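Local coordinates for protein possible galactose mutarotase (PDB 4RNL) that probably interconverts the alpha and beta anomers of galactose or a related aldose, at residues R84-I89 with N178-T183. Numbering follows the deposited sequence.
Sequences RYANRI and NLTNHT. With GOL (glycerol), chain E.
N178 lies across one face of the Y85 ring: its CB stands 3.9 Å from the ring centroid in a CH-pi contact, 29° off the normal, and its ND2 sits above the same face, offset toward the rim. Ring and amide planes are turned 57° apart, so the pair is not a flat stack. CG of N178 is anti to its backbone N (chi1 -176°), which carries the amide along the ring toward the A86 carbonyl; there ND2 makes a weak bond to A86 O at 3.1 Å, while OD1 accepts from the backbone N of H311. Y85 OH is held in turn by S315 N. A smaller alanine in place of Y85 would probably leave the N178 side chain without its aromatic floor and S315 N without the hydroxyl.

Next to this pair the backbones form a single bridge, Y85 with N178, N178 N giving to R84 O and A86 N to N178 O, the latter at 2.8 Å. The example illustrates how one side chain can serve two surfaces, N178 with CB on the ring and ND2 on the A86 carbonyl. A86 CB fills in beside the bridge, 3.6 Å from T180 CG2.

Beyond it the two segments diverge around a glycerol, probably from the crystallisation liquor. At the guanidinium edge and in its plane, R88 NH2 meets glycerol O3 at 2.7 Å, and R88 NH1 reaches O2. H182 NE2 comes from the other segment to O1 at 2.9 Å, its ring oblique to that oxygen. H113, D242 and E308 also bind the glycerol. A glycerol gripped by arginine, histidine and acidic side chains is consistent with the sugar-binding site of the beta-sandwich galactose mutarotase fold.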
loop_
_atom_site.group_PDB
_atom_site.type_symbol
_atom_site.label_atom_id
_atom_site.label_comp_id
_atom_site.label_asym_id
_atom_site.label_seq_id
_atom_site.Cartn_x
_atom_site.Cartn_y
_atom_site.Cartn_z
ATOM N N ARG A 84 2.786 -8.508 -8.447
ATOM C CA ARG A 84 3.730 -7.697 -9.222
ATOM C C ARG A 84 3.101 -6.419 -9.768
ATOM O O ARG A 84 3.803 -5.457 -10.097
ATOM C CB ARG A 84 4.281 -8.536 -10.394
ATOM C CG ARG A 84 5.430 -7.892 -11.159
ATOM C CD ARG A 84 5.877 -8.734 -12.353
ATOM N NE ARG A 84 6.350 -10.071 -11.972
ATOM C CZ ARG A 84 7.224 -10.773 -12.696
ATOM N NH1 ARG A 84 7.729 -10.255 -13.810
ATOM N NH2 ARG A 84 7.607 -11.983 -12.306
ATOM N N TYR A 85 1.777 -6.415 -9.882
ATOM C CA TYR A 85 1.070 -5.243 -10.406
ATOM C C TYR A 85 -0.075 -4.862 -9.475
ATOM O O TYR A 85 -1.050 -5.604 -9.335
ATOM C CB TYR A 85 0.576 -5.440 -11.861
ATOM C CG TYR A 85 0.077 -4.121 -12.427
ATOM C CD1 TYR A 85 -1.224 -3.696 -12.197
ATOM C CD2 TYR A 85 0.931 -3.275 -13.131
ATOM C CE1 TYR A 85 -1.671 -2.480 -12.653
ATOM C CE2 TYR A 85 0.494 -2.050 -13.602
ATOM C CZ TYR A 85 -0.813 -1.660 -13.353
ATOM O OH TYR A 85 -1.273 -0.443 -13.802
ATOM N N ALA A 86 0.043 -3.699 -8.844
ATOM C CA ALA A 86 -0.967 -3.257 -7.882
ATOM C C ALA A 86 -2.179 -2.713 -8.621
ATOM O O ALA A 86 -2.045 -2.034 -9.644
ATOM C CB ALA A 86 -0.406 -2.201 -6.951
ATOM N N ASN A 87 -3.351 -2.983 -8.060
ATOM C CA ASN A 87 -4.636 -2.659 -8.682
ATOM C C ASN A 87 -4.958 -3.518 -9.912
ATOM O O ASN A 87 -4.482 -4.654 -10.022
ATOM C CB ASN A 87 -4.776 -1.159 -8.962
ATOM C CG ASN A 87 -6.191 -0.674 -8.758
ATOM O OD1 ASN A 87 -6.990 -0.685 -9.687
ATOM N ND2 ASN A 87 -6.523 -0.292 -7.520
ATOM N N ARG A 88 -5.763 -2.991 -10.827
ATOM C CA ARG A 88 -6.427 -3.839 -11.811
ATOM C C ARG A 88 -5.832 -3.779 -13.207
ATOM O O ARG A 88 -5.409 -2.717 -13.673
ATOM C CB ARG A 88 -7.922 -3.489 -11.878
ATOM C CG ARG A 88 -8.661 -3.761 -10.588
ATOM C CD ARG A 88 -10.132 -3.386 -10.651
ATOM N NE ARG A 88 -10.806 -3.903 -9.457
ATOM C CZ ARG A 88 -10.820 -3.281 -8.283
ATOM N NH1 ARG A 88 -10.227 -2.100 -8.152
ATOM N NH2 ARG A 88 -11.426 -3.835 -7.238
ATOM N N ILE A 89 -5.821 -4.932 -13.868
ATOM C CA ILE A 89 -5.524 -5.011 -15.294
ATOM C C ILE A 89 -6.770 -5.566 -15.960
ATOM O O ILE A 89 -7.213 -6.677 -15.648
ATOM C CB ILE A 89 -4.317 -5.926 -15.569
ATOM C CG1 ILE A 89 -3.052 -5.321 -14.951
ATOM C CG2 ILE A 89 -4.137 -6.153 -17.087
ATOM C CD1 ILE A 89 -1.815 -6.244 -15.014
ATOM N N ASN A 178 4.414 -2.564 -10.690
ATOM C CA ASN A 178 3.743 -1.473 -9.990
ATOM C C ASN A 178 3.565 -1.932 -8.550
ATOM O O ASN A 178 2.590 -2.618 -8.230
ATOM C CB ASN A 178 2.393 -1.200 -10.658
ATOM C CG ASN A 178 1.641 -0.008 -10.060
ATOM O OD1 ASN A 178 2.231 0.936 -9.523
ATOM N ND2 ASN A 178 0.318 -0.056 -10.155
ATOM N N LEU A 179 4.525 -1.604 -7.687
ATOM C CA LEU A 179 4.479 -2.083 -6.302
ATOM C C LEU A 179 3.962 -1.010 -5.358
ATOM O O LEU A 179 4.276 0.163 -5.516
ATOM C CB LEU A 179 5.869 -2.516 -5.850
ATOM C CG LEU A 179 6.595 -3.456 -6.809
ATOM C CD1 LEU A 179 7.980 -3.796 -6.296
ATOM C CD2 LEU A 179 5.783 -4.717 -6.995
ATOM N N THR A 180 3.177 -1.407 -4.364
ATOM C CA THR A 180 2.676 -0.435 -3.395
ATOM C C THR A 180 2.547 -1.114 -2.054
ATOM O O THR A 180 2.721 -2.328 -1.948
ATOM C CB THR A 180 1.295 0.139 -3.789
ATOM O OG1 THR A 180 0.988 1.268 -2.954
ATOM C CG2 THR A 180 0.196 -0.906 -3.629
ATOM N N ASN A 181 2.255 -0.329 -1.029
ATOM C CA ASN A 181 1.902 -0.910 0.259
ATOM C C ASN A 181 0.457 -0.561 0.569
ATOM O O ASN A 181 0.040 0.594 0.428
ATOM C CB ASN A 181 2.823 -0.434 1.378
ATOM C CG ASN A 181 2.507 -1.126 2.692
ATOM O OD1 ASN A 181 1.615 -0.704 3.423
ATOM N ND2 ASN A 181 3.186 -2.238 2.954
ATOM N N HIS A 182 -0.305 -1.567 0.978
ATOM C CA HIS A 182 -1.751 -1.446 1.115
ATOM C C HIS A 182 -2.158 -1.248 2.582
ATOM O O HIS A 182 -3.201 -1.730 3.014
ATOM C CB HIS A 182 -2.387 -2.715 0.550
ATOM C CG HIS A 182 -3.796 -2.541 0.070
ATOM N ND1 HIS A 182 -4.821 -2.143 0.898
ATOM C CD2 HIS A 182 -4.354 -2.754 -1.147
ATOM C CE1 HIS A 182 -5.950 -2.099 0.211
ATOM N NE2 HIS A 182 -5.695 -2.470 -1.033
ATOM N N THR A 183 -1.331 -0.546 3.351
ATOM C CA THR A 183 -1.681 -0.208 4.735
ATOM C C THR A 183 -2.981 0.620 4.771
ATOM O O THR A 183 -3.157 1.545 3.974
ATOM C CB THR A 183 -0.520 0.573 5.413
ATOM O OG1 THR A 183 0.544 -0.338 5.754
ATOM C CG2 THR A 183 -0.986 1.271 6.682
HETATM C C1 GOL E . -7.998 -0.854 -3.558
HETATM O O1 GOL E . -6.674 -1.326 -3.512
HETATM C C2 GOL E . -8.813 -1.642 -4.583
HETATM O O2 GOL E . -9.119 -0.819 -5.706
HETATM C C3 GOL E . -10.094 -2.115 -3.895
HETATM O O3 GOL E . -11.033 -2.590 -4.836
#